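Local structure of uncharacterized protein (Bacteroides vulgatus, 4R8O) at residues N11-E14 and V20-T23; L32-K37 and N61-N66; H38-D43 and T49-Q54; Y83-N86 and E91-L94. The protein is of unknown function but belongs to the DUF3836 family, whose single-layer beta-sheet fold is thought to have evolved from repeated beta-hairpins. All coordinates share one frame; numbering follows the deposited sequence.

Overall arrangement
Seven antiparallel strands, from 8-15 to 91-102, lie in one layer in chain order, each beside its sequence neighbours, a worked example of a sheet built by adding hairpins. Contacts 1, 3 and 4 are each the pairing within one hairpin. Contact 2 instead spans strand 48-57, which separates strands 31-42 and 62-73, and its two segments enclose those of contact 3 along the chain. Contacts 2 and 3 share strand 31-42, their centres about 15 Å apart. Contacts 1 and 4 sit on opposite sides of the chain's centre, about 23 Å between centres, so the bonding and packing described here reach across the width of the sheet.

Contact 1. Residues N11-E14 and V20-T23; sequences NAEE and VSET
Glu13 stands beside Ser21 across the strands, and its side chain can be traced outward from the backbone. Glu13 CB lies 3.8 Å from Ser21 O and a little farther from Ser21 CB. With CG anti to the backbone N (chi1 168°), the chain rises from the sheet on the face it shares with Asn11, Ser21 and Thr23. Extended to its tip, it leans across toward the partner strand, bringing Glu13 OE1 to 3.8 Å from Ser21 CB, a packing contact. The strands form an antiparallel hairpin of the single-layer sheet, and its regular pairing is broken by a classic beta bulge, in which Val20 and Ser21 both face Glu13. The bulge has two bonds: Glu13 N gives its hydrogen to Ser21 O at 2.8 Å, while Glu13 O receives Val20 N at 2.9 Å. Beyond it, Asn11 and Thr23 are a regular hydrogen-bonded pair, Thr23 N reaching Asn11 O at 2.8 Å. On the other face Glu22 and Ala12 form a non-hydrogen-bonded pair, and Glu22 CG packs 3.6 Å from Asn11 O. Strand 31-42 continues the sheet beyond 20-23, where Glu22 bonds through its backbone to His38 and the Ser21 hydroxyl makes a weak hydrogen bond with Asn39 OD1.

Contact 2. Residues L32-K37 and N61-N66; sequences LTNYMK and NRWENN
The indole of Trp63 lies under the side chain of Lys37, whose methylenes run across one ring face. In this single-layer sheet strands 31-42 and 62-73 are second neighbours running the same general way, with strand 48-57 between them, and Trp63 reaches across it. The axes of the two short segments come no closer than 8.3 Å, and no hydrogen bond joins them; the Trp63 side chain bridges the gap, meeting both side chains and backbone of 32-37. Lys37 CB makes a CH-pi contact 3.6 Å from the centroid of the six-membered ring of Trp63, only 7° off the normal. From there the lysine chain, extended with CG anti to the backbone N (chi1 -168°), brings Lys37 CD to 3.7 Å from Trp63 NE1, so that both rings of the indole are covered. The far end of the six-membered ring rests against the backbone of 32-37, where Tyr35 and Met36, a selenomethionine, form a classic beta bulge facing Ile24; Trp63 CZ3 comes within 3.5 Å of Met36 C. Trp56, on the intervening strand, meets Trp63 edge-to-face. Asn34 completes the contact, its amide plane turned 26° from the ring and its CG 3.8 Å from Trp63 CZ2.

Contact 3. Residues H38-D43 and T49-Q54; sequences HNYKYD and TEDEAQ
His38 and Asp51 meet through their side chains. His38 ND1 is placed to donate to the syn lone pair of Asp51 OD1, though the modelled 2.5 Å is too short to be taken at face value; the bond is bent, 138° at the hydrogen, and the oxygen is tilted out of the imidazole plane. Asp51 CG lies anti to the backbone N (chi1 170°), which sets the carboxylate beside the imidazole. Without that carboxylate, as with an alanine here, His38 ND1 would probably lose its acceptor and the imidazole would be freer to turn. A second polar link lies on the other face, where Asn39 ND2 gives a hydrogen to Gln54 OE1 at 3.0 Å. The acceptor is in the plane of the Asn39 amide, whereas the donor stands above the carbonyl plane of Gln54, the two amides being turned 75° against each other. Gln54 NE2 in turn binds Asn65 OD1 on strand 62-73.

In the backbone, Asn39 and Glu52 form a hydrogen-bonded pair, bonded in both directions, with Asn39 N to Glu52 O at 2.8 Å and Glu52 N to Asn39 O at 2.9 Å. Toward the turn, Lys41 O accepts Thr49 N at 2.7 Å and, weakly, Glu50 N.

The remaining contacts are packing. The Tyr40 ring runs alongside Asp51, its CE1 3.6 Å from Asp51 CG, while Arg48 makes a cation-pi contact with the same ring. On the other face, with Asn39, Lys41 and Glu50 lie side by side through their aliphatic parts, Lys41 CG 3.8 Å from Glu50 CB. Together these links define an antiparallel beta-hairpin, the unit from which this single-layer sheet is assembled.

Contact 4. Residues Y83-N86 and E91-L94; sequences YKWN and EYIL
Trp85 and Tyr92 meet in a T-shaped stack at the apolar centre of this hairpin. The indole turns its edge to the tyrosine face, the six-membered ring centroid 4.8 Å from that of Tyr92 and the planes at 69°; Trp85 CE3 makes the closest approach, 3.4 Å from Tyr92 CD2. Backbone of Glu91 lies over one face of the same indole. Farther along this side of the sheet Leu94 packs on Tyr83: CD1 of the leucine sits over the tyrosine ring, 3.9 Å from its centroid, in a CH-pi contact, and Leu94 CB touches Tyr83 CE2. With CG of Leu94 anti to its own backbone N (chi1 -178°), the branch is carried over the ring. The other face holds a smaller apolar touch, Ile93 CD1 against Asn86 CB at 3.7 Å.

Outward from these groups comes the backbone pairing. Lys84 N reaches Ile93 O at 2.8 Å and Ile93 N returns to Lys84 O; nearer the turn Asn86 N binds Glu91 O at 2.8 Å, answered by a longer bond from Glu91 N to Asn86 O at 3.3 Å.

The polar ends look to other strands. The Tyr92 hydroxyl hydrogen-bonds to Glu52 OE2 on strand 48-57, and a leucine in place of this tyrosine would probably leave that carboxylate oxygen without its hydroxyl partner and the Trp85 edge without a flat face. Lys84 NZ bonds to Asn66 OD1, and Arg70 makes a cation-pi contact with Tyr83. Strand 62-73 thus flanks strand 78-86, while 91-102 is the outermost strand on this side of the sheet within the chain.

Contact 1. Residues N11-E14 and V20-T23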
loop_
_atom_site.group_PDB
_atom_site.type_symbol
_atom_site.label_atom_id
_atom_site.label_comp_id
_atom_site.label_asym_id
_atom_site.label_seq_id
_atom_site.Cartn_x
_atom_site.Cartn_y
_atom_site.Cartn_z
ATOM N N ASN A 11 12.936 -3.415 -1.115
ATOM C CA ASN A 11 13.186 -3.556 -2.543
ATOM C C ASN A 11 12.025 -3.037 -3.378
ATOM O O ASN A 11 10.887 -3.517 -3.230
ATOM C CB ASN A 11 13.409 -4.986 -2.928
ATOM C CG ASN A 11 13.682 -5.125 -4.409
ATOM O OD1 ASN A 11 14.784 -4.802 -4.898
ATOM N ND2 ASN A 11 12.679 -5.577 -5.144
ATOM N N ALA A 12 12.355 -2.143 -4.311
ATOM C CA ALA A 12 11.399 -1.440 -5.142
ATOM C C ALA A 12 11.428 -1.949 -6.570
ATOM O O ALA A 12 12.507 -2.201 -7.146
ATOM C CB ALA A 12 11.719 0.043 -5.161
ATOM N N GLU A 13 10.230 -2.051 -7.150
ATOM C CA GLU A 13 10.067 -2.373 -8.536
ATOM C C GLU A 13 9.677 -1.090 -9.230
ATOM O O GLU A 13 8.639 -0.477 -8.895
ATOM C CB GLU A 13 8.948 -3.387 -8.721
ATOM C CG GLU A 13 8.547 -3.533 -10.181
ATOM C CD GLU A 13 7.373 -4.451 -10.407
ATOM O OE1 GLU A 13 6.903 -5.132 -9.446
ATOM O OE2 GLU A 13 6.896 -4.433 -11.573
ATOM N N GLU A 14 10.419 -0.765 -10.276
ATOM C CA GLU A 14 10.222 0.466 -11.037
ATOM C C GLU A 14 9.707 0.098 -12.433
ATOM O O GLU A 14 10.088 -0.934 -12.977
ATOM C CB GLU A 14 11.519 1.254 -11.107
ATOM C CG GLU A 14 11.389 2.593 -11.833
ATOM C CD GLU A 14 12.378 3.666 -11.363
ATOM O OE1 GLU A 14 12.559 3.856 -10.137
ATOM O OE2 GLU A 14 12.964 4.348 -12.233
ATOM N N VAL A 20 6.104 0.886 -8.944
ATOM C CA VAL A 20 4.786 0.243 -9.049
ATOM C C VAL A 20 4.543 -0.627 -7.843
ATOM O O VAL A 20 3.416 -1.004 -7.547
ATOM C CB VAL A 20 4.727 -0.634 -10.329
ATOM C CG1 VAL A 20 3.384 -1.366 -10.501
ATOM C CG2 VAL A 20 4.993 0.246 -11.528
ATOM N N SER A 21 5.615 -0.991 -7.176
ATOM C CA SER A 21 5.538 -1.854 -6.042
ATOM C C SER A 21 6.795 -1.736 -5.202
ATOM O O SER A 21 7.871 -1.398 -5.712
ATOM C CB SER A 21 5.388 -3.295 -6.517
ATOM O OG SER A 21 5.482 -4.216 -5.434
ATOM N N GLU A 22 6.652 -2.073 -3.931
ATOM C CA GLU A 22 7.786 -2.149 -3.032
ATOM C C GLU A 22 7.558 -3.242 -1.997
ATOM O O GLU A 22 6.476 -3.374 -1.455
ATOM C CB GLU A 22 7.953 -0.825 -2.361
ATOM C CG GLU A 22 9.248 -0.707 -1.621
ATOM C CD GLU A 22 9.207 0.389 -0.612
ATOM O OE1 GLU A 22 8.360 0.307 0.297
ATOM O OE2 GLU A 22 10.011 1.324 -0.730
ATOM N N THR A 23 8.594 -3.997 -1.700
ATOM C CA THR A 23 8.488 -5.107 -0.777
ATOM C C THR A 23 9.382 -4.798 0.431
ATOM O O THR A 23 10.478 -4.256 0.288
ATOM C CB THR A 23 8.885 -6.390 -1.479
ATOM O OG1 THR A 23 8.152 -6.498 -2.706
ATOM C CG2 THR A 23 8.568 -7.584 -0.633
#

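Contact 2. Residues L32-K37 and N61-N66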
loop_
_atom_site.group_PDB
_atom_site.type_symbol
_atom_site.label_atom_id
_atom_site.label_comp_id
_atom_site.label_asym_id
_atom_site.label_seq_id
_atom_site.Cartn_x
_atom_site.Cartn_y
_atom_site.Cartn_z
ATOM N N LEU A 32 16.185 -13.383 4.160
ATOM C CA LEU A 32 15.086 -12.418 4.158
ATOM C C LEU A 32 13.771 -13.121 4.329
ATOM O O LEU A 32 13.541 -14.188 3.766
ATOM C CB LEU A 32 14.990 -11.690 2.816
ATOM C CG LEU A 32 16.090 -10.742 2.390
ATOM C CD1 LEU A 32 15.900 -10.321 0.941
ATOM C CD2 LEU A 32 16.106 -9.522 3.293
ATOM N N THR A 33 12.869 -12.478 5.035
ATOM C CA THR A 33 11.551 -13.036 5.209
ATOM C C THR A 33 10.548 -11.938 4.935
ATOM O O THR A 33 10.655 -10.817 5.440
ATOM C CB THR A 33 11.404 -13.729 6.568
ATOM O OG1 THR A 33 10.039 -14.088 6.769
ATOM C CG2 THR A 33 11.896 -12.851 7.715
ATOM N N ASN A 34 9.592 -12.262 4.083
ATOM C CA ASN A 34 8.585 -11.308 3.652
ATOM C C ASN A 34 7.815 -10.711 4.806
ATOM O O ASN A 34 7.437 -11.442 5.720
ATOM C CB ASN A 34 7.576 -11.990 2.721
ATOM C CG ASN A 34 8.112 -12.203 1.330
ATOM O OD1 ASN A 34 9.124 -11.618 0.952
ATOM N ND2 ASN A 34 7.426 -13.038 0.539
ATOM N N TYR A 35 7.528 -9.410 4.729
ATOM C CA TYR A 35 6.776 -8.735 5.784
ATOM C C TYR A 35 5.582 -7.902 5.342
ATOM O O TYR A 35 4.461 -8.096 5.837
ATOM C CB TYR A 35 7.727 -7.861 6.547
ATOM C CG TYR A 35 7.099 -7.192 7.709
ATOM C CD1 TYR A 35 6.350 -7.919 8.648
ATOM C CD2 TYR A 35 7.251 -5.831 7.897
ATOM C CE1 TYR A 35 5.775 -7.297 9.732
ATOM C CE2 TYR A 35 6.696 -5.203 8.996
ATOM C CZ TYR A 35 5.963 -5.938 9.909
ATOM O OH TYR A 35 5.398 -5.319 10.989
HETATM N N MSE A 36 5.835 -6.978 4.427
HETATM C CA MSE A 36 4.791 -6.139 3.873
HETATM C C MSE A 36 5.070 -5.819 2.422
HETATM O O MSE A 36 6.212 -5.776 2.015
HETATM C CB MSE A 36 4.769 -4.957 4.841
HETATM C CG MSE A 36 3.954 -3.796 4.330
HETATM SE SE MSE A 36 3.094 -2.704 5.718
HETATM C CE MSE A 36 2.459 -1.715 4.209
ATOM N N LYS A 37 4.033 -5.558 1.635
ATOM C CA LYS A 37 4.186 -5.230 0.196
ATOM C C LYS A 37 3.260 -4.098 -0.122
ATOM O O LYS A 37 2.070 -4.153 0.205
ATOM C CB LYS A 37 3.818 -6.436 -0.651
ATOM C CG LYS A 37 4.193 -6.337 -2.125
ATOM C CD LYS A 37 3.733 -7.585 -2.842
ATOM C CE LYS A 37 3.976 -7.502 -4.335
ATOM N NZ LYS A 37 3.009 -8.351 -5.075
ATOM N N ASN A 61 1.263 -18.682 4.082
ATOM C CA ASN A 61 2.233 -18.442 3.041
ATOM C C ASN A 61 1.692 -17.659 1.828
ATOM O O ASN A 61 1.732 -18.111 0.694
ATOM C CB ASN A 61 2.861 -19.774 2.629
ATOM C CG ASN A 61 4.217 -19.596 1.970
ATOM O OD1 ASN A 61 5.264 -19.769 2.614
ATOM N ND2 ASN A 61 4.212 -19.208 0.705
ATOM N N ARG A 62 1.175 -16.473 2.095
ATOM C CA ARG A 62 0.574 -15.654 1.052
ATOM C C ARG A 62 0.488 -14.219 1.497
ATOM O O ARG A 62 0.554 -13.930 2.691
ATOM C CB ARG A 62 -0.835 -16.168 0.689
ATOM C CG ARG A 62 -1.858 -16.161 1.827
ATOM C CD ARG A 62 -3.210 -16.658 1.351
ATOM N NE ARG A 62 -3.830 -15.655 0.487
ATOM C CZ ARG A 62 -4.679 -14.684 0.868
ATOM N NH1 ARG A 62 -5.121 -14.565 2.127
ATOM N NH2 ARG A 62 -5.137 -13.831 -0.051
ATOM N N TRP A 63 0.287 -13.342 0.516
ATOM C CA TRP A 63 0.073 -11.906 0.736
ATOM C C TRP A 63 -1.402 -11.628 1.028
ATOM O O TRP A 63 -2.244 -11.866 0.151
ATOM C CB TRP A 63 0.497 -11.095 -0.506
ATOM C CG TRP A 63 1.982 -10.970 -0.700
ATOM C CD1 TRP A 63 2.698 -11.406 -1.766
ATOM C CD2 TRP A 63 2.917 -10.319 0.172
ATOM N NE1 TRP A 63 4.014 -11.102 -1.614
ATOM C CE2 TRP A 63 4.191 -10.437 -0.432
ATOM C CE3 TRP A 63 2.805 -9.659 1.409
ATOM C CZ2 TRP A 63 5.369 -9.906 0.155
ATOM C CZ3 TRP A 63 3.977 -9.115 2.002
ATOM C CH2 TRP A 63 5.235 -9.246 1.373
ATOM N N GLU A 64 -1.714 -11.087 2.212
ATOM C CA GLU A 64 -3.122 -10.809 2.610
ATOM C C GLU A 64 -3.468 -9.311 2.598
ATOM O O GLU A 64 -2.751 -8.485 3.189
ATOM C CB GLU A 64 -3.428 -11.413 3.979
ATOM C CG GLU A 64 -3.165 -12.909 4.047
ATOM C CD GLU A 64 -3.652 -13.562 5.328
ATOM O OE1 GLU A 64 -3.905 -12.842 6.318
ATOM O OE2 GLU A 64 -3.729 -14.816 5.363
ATOM N N ASN A 65 -4.581 -8.977 1.948
ATOM C CA ASN A 65 -5.027 -7.582 1.850
ATOM C C ASN A 65 -5.326 -7.036 3.227
ATOM O O ASN A 65 -5.844 -7.753 4.066
ATOM C CB ASN A 65 -6.242 -7.484 0.949
ATOM C CG ASN A 65 -5.893 -7.756 -0.493
ATOM O OD1 ASN A 65 -5.255 -8.756 -0.804
ATOM N ND2 ASN A 65 -6.293 -6.882 -1.374
ATOM N N ASN A 66 -4.928 -5.798 3.490
ATOM C CA ASN A 66 -5.114 -5.224 4.835
ATOM C C ASN A 66 -5.686 -3.816 4.752
ATOM O O ASN A 66 -6.857 -3.601 5.018
ATOM C CB ASN A 66 -3.784 -5.285 5.637
ATOM C CG ASN A 66 -3.866 -4.536 6.971
ATOM O OD1 ASN A 66 -4.900 -4.556 7.645
ATOM N ND2 ASN A 66 -2.794 -3.854 7.343
#

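Contact 3. Residues H38-D43 and T49-Q54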
loop_
_atom_site.group_PDB
_atom_site.type_symbol
_atom_site.label_atom_id
_atom_site.label_comp_id
_atom_site.label_asym_id
_atom_site.label_seq_id
_atom_site.Cartn_x
_atom_site.Cartn_y
_atom_site.Cartn_z
ATOM N N HIS A 38 3.798 -3.050 -0.727
ATOM C CA HIS A 38 2.993 -1.899 -1.105
ATOM C C HIS A 38 2.816 -1.943 -2.608
ATOM O O HIS A 38 3.799 -1.972 -3.328
ATOM C CB HIS A 38 3.710 -0.618 -0.790
ATOM C CG HIS A 38 3.629 -0.179 0.630
ATOM N ND1 HIS A 38 2.503 0.415 1.148
ATOM C CD2 HIS A 38 4.570 -0.128 1.607
ATOM C CE1 HIS A 38 2.744 0.790 2.394
ATOM N NE2 HIS A 38 3.995 0.476 2.698
ATOM N N ASN A 39 1.591 -1.920 -3.088
ATOM C CA ASN A 39 1.333 -1.883 -4.542
ATOM C C ASN A 39 0.738 -0.518 -4.831
ATOM O O ASN A 39 -0.257 -0.160 -4.238
ATOM C CB ASN A 39 0.382 -2.996 -4.880
ATOM C CG ASN A 39 0.937 -4.369 -4.467
ATOM O OD1 ASN A 39 2.074 -4.722 -4.831
ATOM N ND2 ASN A 39 0.163 -5.138 -3.698
ATOM N N TYR A 40 1.389 0.244 -5.711
ATOM C CA TYR A 40 1.033 1.620 -6.035
ATOM C C TYR A 40 0.422 1.765 -7.438
ATOM O O TYR A 40 0.848 1.069 -8.338
ATOM C CB TYR A 40 2.305 2.456 -6.038
ATOM C CG TYR A 40 3.066 2.390 -4.773
ATOM C CD1 TYR A 40 2.600 3.028 -3.644
ATOM C CD2 TYR A 40 4.277 1.712 -4.700
ATOM C CE1 TYR A 40 3.314 2.985 -2.453
ATOM C CE2 TYR A 40 5.006 1.652 -3.526
ATOM C CZ TYR A 40 4.520 2.289 -2.400
ATOM O OH TYR A 40 5.216 2.222 -1.218
ATOM N N LYS A 41 -0.528 2.693 -7.612
ATOM C CA LYS A 41 -1.149 3.008 -8.917
ATOM C C LYS A 41 -1.024 4.487 -9.110
ATOM O O LYS A 41 -0.993 5.230 -8.142
ATOM C CB LYS A 41 -2.636 2.638 -8.947
ATOM C CG LYS A 41 -2.910 1.240 -8.419
ATOM C CD LYS A 41 -4.188 0.573 -8.911
ATOM C CE LYS A 41 -4.043 -0.965 -8.843
ATOM N NZ LYS A 41 -2.840 -1.581 -9.523
ATOM N N TYR A 42 -0.973 4.933 -10.353
ATOM C CA TYR A 42 -0.787 6.369 -10.663
ATOM C C TYR A 42 -1.842 6.791 -11.661
ATOM O O TYR A 42 -2.430 5.939 -12.302
ATOM C CB TYR A 42 0.642 6.602 -11.191
ATOM C CG TYR A 42 1.730 6.299 -10.149
ATOM C CD1 TYR A 42 2.089 4.985 -9.838
ATOM C CD2 TYR A 42 2.377 7.319 -9.456
ATOM C CE1 TYR A 42 3.052 4.689 -8.861
ATOM C CE2 TYR A 42 3.343 7.035 -8.470
ATOM C CZ TYR A 42 3.674 5.719 -8.179
ATOM O OH TYR A 42 4.624 5.422 -7.224
ATOM N N ASP A 43 -2.126 8.082 -11.757
ATOM C CA ASP A 43 -3.032 8.589 -12.802
ATOM C C ASP A 43 -2.249 8.824 -14.099
ATOM O O ASP A 43 -1.104 8.450 -14.180
ATOM C CB ASP A 43 -3.760 9.843 -12.324
ATOM C CG ASP A 43 -2.831 10.983 -11.973
ATOM O OD1 ASP A 43 -1.762 11.193 -12.615
ATOM O OD2 ASP A 43 -3.182 11.657 -11.004
ATOM N N THR A 49 -2.060 7.389 -6.851
ATOM C CA THR A 49 -3.496 7.274 -6.576
ATOM C C THR A 49 -3.874 6.254 -5.541
ATOM O O THR A 49 -4.818 6.481 -4.791
ATOM C CB THR A 49 -4.213 7.022 -7.890
ATOM O OG1 THR A 49 -4.368 8.306 -8.491
ATOM C CG2 THR A 49 -5.590 6.421 -7.715
ATOM N N GLU A 50 -3.191 5.129 -5.518
ATOM C CA GLU A 50 -3.412 4.110 -4.489
ATOM C C GLU A 50 -2.103 3.779 -3.830
ATOM O O GLU A 50 -1.037 4.139 -4.293
ATOM C CB GLU A 50 -3.961 2.846 -5.119
ATOM C CG GLU A 50 -4.834 1.962 -4.241
ATOM C CD GLU A 50 -5.581 0.988 -5.116
ATOM O OE1 GLU A 50 -6.475 1.436 -5.893
ATOM O OE2 GLU A 50 -5.230 -0.202 -5.110
ATOM N N ASP A 51 -2.212 3.083 -2.725
ATOM C CA ASP A 51 -1.080 2.534 -2.016
ATOM C C ASP A 51 -1.654 1.399 -1.223
ATOM O O ASP A 51 -1.983 1.571 -0.066
ATOM C CB ASP A 51 -0.441 3.613 -1.093
ATOM C CG ASP A 51 0.619 3.049 -0.134
ATOM O OD1 ASP A 51 0.787 1.815 -0.077
ATOM O OD2 ASP A 51 1.303 3.855 0.557
ATOM N N GLU A 52 -1.778 0.259 -1.859
ATOM C CA GLU A 52 -2.316 -0.930 -1.217
ATOM C C GLU A 52 -1.232 -1.576 -0.369
ATOM O O GLU A 52 -0.161 -1.898 -0.866
ATOM C CB GLU A 52 -2.788 -1.910 -2.283
ATOM C CG GLU A 52 -3.596 -3.053 -1.733
ATOM C CD GLU A 52 -3.914 -4.098 -2.775
ATOM O OE1 GLU A 52 -3.769 -3.840 -3.994
ATOM O OE2 GLU A 52 -4.333 -5.188 -2.381
ATOM N N ALA A 53 -1.539 -1.814 0.890
ATOM C CA ALA A 53 -0.576 -2.310 1.903
ATOM C C ALA A 53 -0.944 -3.719 2.269
ATOM O O ALA A 53 -1.946 -3.919 2.955
ATOM C CB ALA A 53 -0.680 -1.441 3.126
ATOM N N GLN A 54 -0.183 -4.696 1.785
ATOM C CA GLN A 54 -0.463 -6.100 2.066
ATOM C C GLN A 54 0.508 -6.617 3.091
ATOM O O GLN A 54 1.643 -6.168 3.140
ATOM C CB GLN A 54 -0.364 -6.910 0.793
ATOM C CG GLN A 54 -1.498 -6.636 -0.146
ATOM C CD GLN A 54 -1.432 -7.512 -1.384
ATOM O OE1 GLN A 54 -0.416 -7.554 -2.053
ATOM N NE2 GLN A 54 -2.532 -8.198 -1.705
#

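Contact 4. Residues Y83-N86 and E91-L94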
loop_
_atom_site.group_PDB
_atom_site.type_symbol
_atom_site.label_atom_id
_atom_site.label_comp_id
_atom_site.label_asym_id
_atom_site.label_seq_id
_atom_site.Cartn_x
_atom_site.Cartn_y
_atom_site.Cartn_z
ATOM N N TYR A 83 -9.032 2.727 3.558
ATOM C CA TYR A 83 -9.970 1.615 3.426
ATOM C C TYR A 83 -9.411 0.442 4.161
ATOM O O TYR A 83 -8.194 0.244 4.167
ATOM C CB TYR A 83 -10.101 1.245 1.948
ATOM C CG TYR A 83 -10.783 2.281 1.068
ATOM C CD1 TYR A 83 -10.126 3.414 0.678
ATOM C CD2 TYR A 83 -12.086 2.063 0.557
ATOM C CE1 TYR A 83 -10.747 4.367 -0.145
ATOM C CE2 TYR A 83 -12.698 2.976 -0.285
ATOM C CZ TYR A 83 -12.049 4.105 -0.630
ATOM O OH TYR A 83 -12.707 4.992 -1.444
ATOM N N LYS A 84 -10.273 -0.366 4.770
ATOM C CA LYS A 84 -9.819 -1.611 5.399
ATOM C C LYS A 84 -10.461 -2.773 4.681
ATOM O O LYS A 84 -11.612 -2.677 4.229
ATOM C CB LYS A 84 -10.141 -1.630 6.895
ATOM C CG LYS A 84 -9.488 -2.796 7.631
ATOM C CD LYS A 84 -9.096 -2.479 9.090
ATOM C CE LYS A 84 -7.765 -3.123 9.531
ATOM N NZ LYS A 84 -7.441 -4.498 9.029
ATOM N N TRP A 85 -9.689 -3.846 4.530
ATOM C CA TRP A 85 -10.146 -5.061 3.855
ATOM C C TRP A 85 -11.073 -5.846 4.775
ATOM O O TRP A 85 -10.775 -6.014 5.950
ATOM C CB TRP A 85 -8.927 -5.940 3.498
ATOM C CG TRP A 85 -9.302 -7.184 2.788
ATOM C CD1 TRP A 85 -9.367 -8.445 3.314
ATOM C CD2 TRP A 85 -9.710 -7.295 1.422
ATOM N NE1 TRP A 85 -9.773 -9.345 2.345
ATOM C CE2 TRP A 85 -9.986 -8.661 1.174
ATOM C CE3 TRP A 85 -9.860 -6.380 0.380
ATOM C CZ2 TRP A 85 -10.427 -9.125 -0.069
ATOM C CZ3 TRP A 85 -10.305 -6.841 -0.887
ATOM C CH2 TRP A 85 -10.571 -8.202 -1.092
ATOM N N ASN A 86 -12.179 -6.352 4.254
ATOM C CA ASN A 86 -12.984 -7.275 5.015
ATOM C C ASN A 86 -13.076 -8.590 4.301
ATOM O O ASN A 86 -13.516 -8.662 3.155
ATOM C CB ASN A 86 -14.367 -6.747 5.319
ATOM C CG ASN A 86 -15.213 -7.763 6.072
ATOM O OD1 ASN A 86 -14.813 -8.925 6.258
ATOM N ND2 ASN A 86 -16.383 -7.348 6.499
ATOM N N GLU A 91 -13.903 -7.230 0.221
ATOM C CA GLU A 91 -13.918 -5.870 -0.292
ATOM C C GLU A 91 -13.102 -4.970 0.583
ATOM O O GLU A 91 -13.016 -5.208 1.787
ATOM C CB GLU A 91 -15.328 -5.321 -0.272
ATOM C CG GLU A 91 -16.274 -6.058 -1.199
ATOM C CD GLU A 91 -17.645 -5.442 -1.252
ATOM O OE1 GLU A 91 -17.820 -4.267 -0.837
ATOM O OE2 GLU A 91 -18.554 -6.160 -1.724
ATOM N N TYR A 92 -12.540 -3.922 -0.019
ATOM C CA TYR A 92 -11.818 -2.878 0.716
ATOM C C TYR A 92 -12.898 -1.890 1.095
ATOM O O TYR A 92 -13.422 -1.182 0.233
ATOM C CB TYR A 92 -10.713 -2.178 -0.136
ATOM C CG TYR A 92 -9.350 -2.799 -0.032
ATOM C CD1 TYR A 92 -8.590 -2.676 1.140
ATOM C CD2 TYR A 92 -8.782 -3.476 -1.097
ATOM C CE1 TYR A 92 -7.309 -3.238 1.247
ATOM C CE2 TYR A 92 -7.531 -4.069 -1.000
ATOM C CZ TYR A 92 -6.781 -3.953 0.168
ATOM O OH TYR A 92 -5.514 -4.547 0.298
ATOM N N ILE A 93 -13.226 -1.819 2.381
ATOM C CA ILE A 93 -14.273 -0.902 2.866
ATOM C C ILE A 93 -13.714 0.407 3.407
ATOM O O ILE A 93 -12.906 0.376 4.314
ATOM C CB ILE A 93 -15.118 -1.588 3.966
ATOM C CG1 ILE A 93 -15.819 -2.818 3.376
ATOM C CG2 ILE A 93 -16.175 -0.624 4.512
ATOM C CD1 ILE A 93 -16.417 -3.756 4.388
ATOM N N LEU A 94 -14.265 1.532 2.957
ATOM C CA LEU A 94 -13.900 2.890 3.426
ATOM C C LEU A 94 -14.118 3.169 4.912
ATOM O O LEU A 94 -15.144 2.786 5.467
ATOM C CB LEU A 94 -14.713 3.950 2.694
ATOM C CG LEU A 94 -14.415 5.411 3.048
ATOM C CD1 LEU A 94 -12.988 5.762 2.687
ATOM C CD2 LEU A 94 -15.358 6.392 2.351
#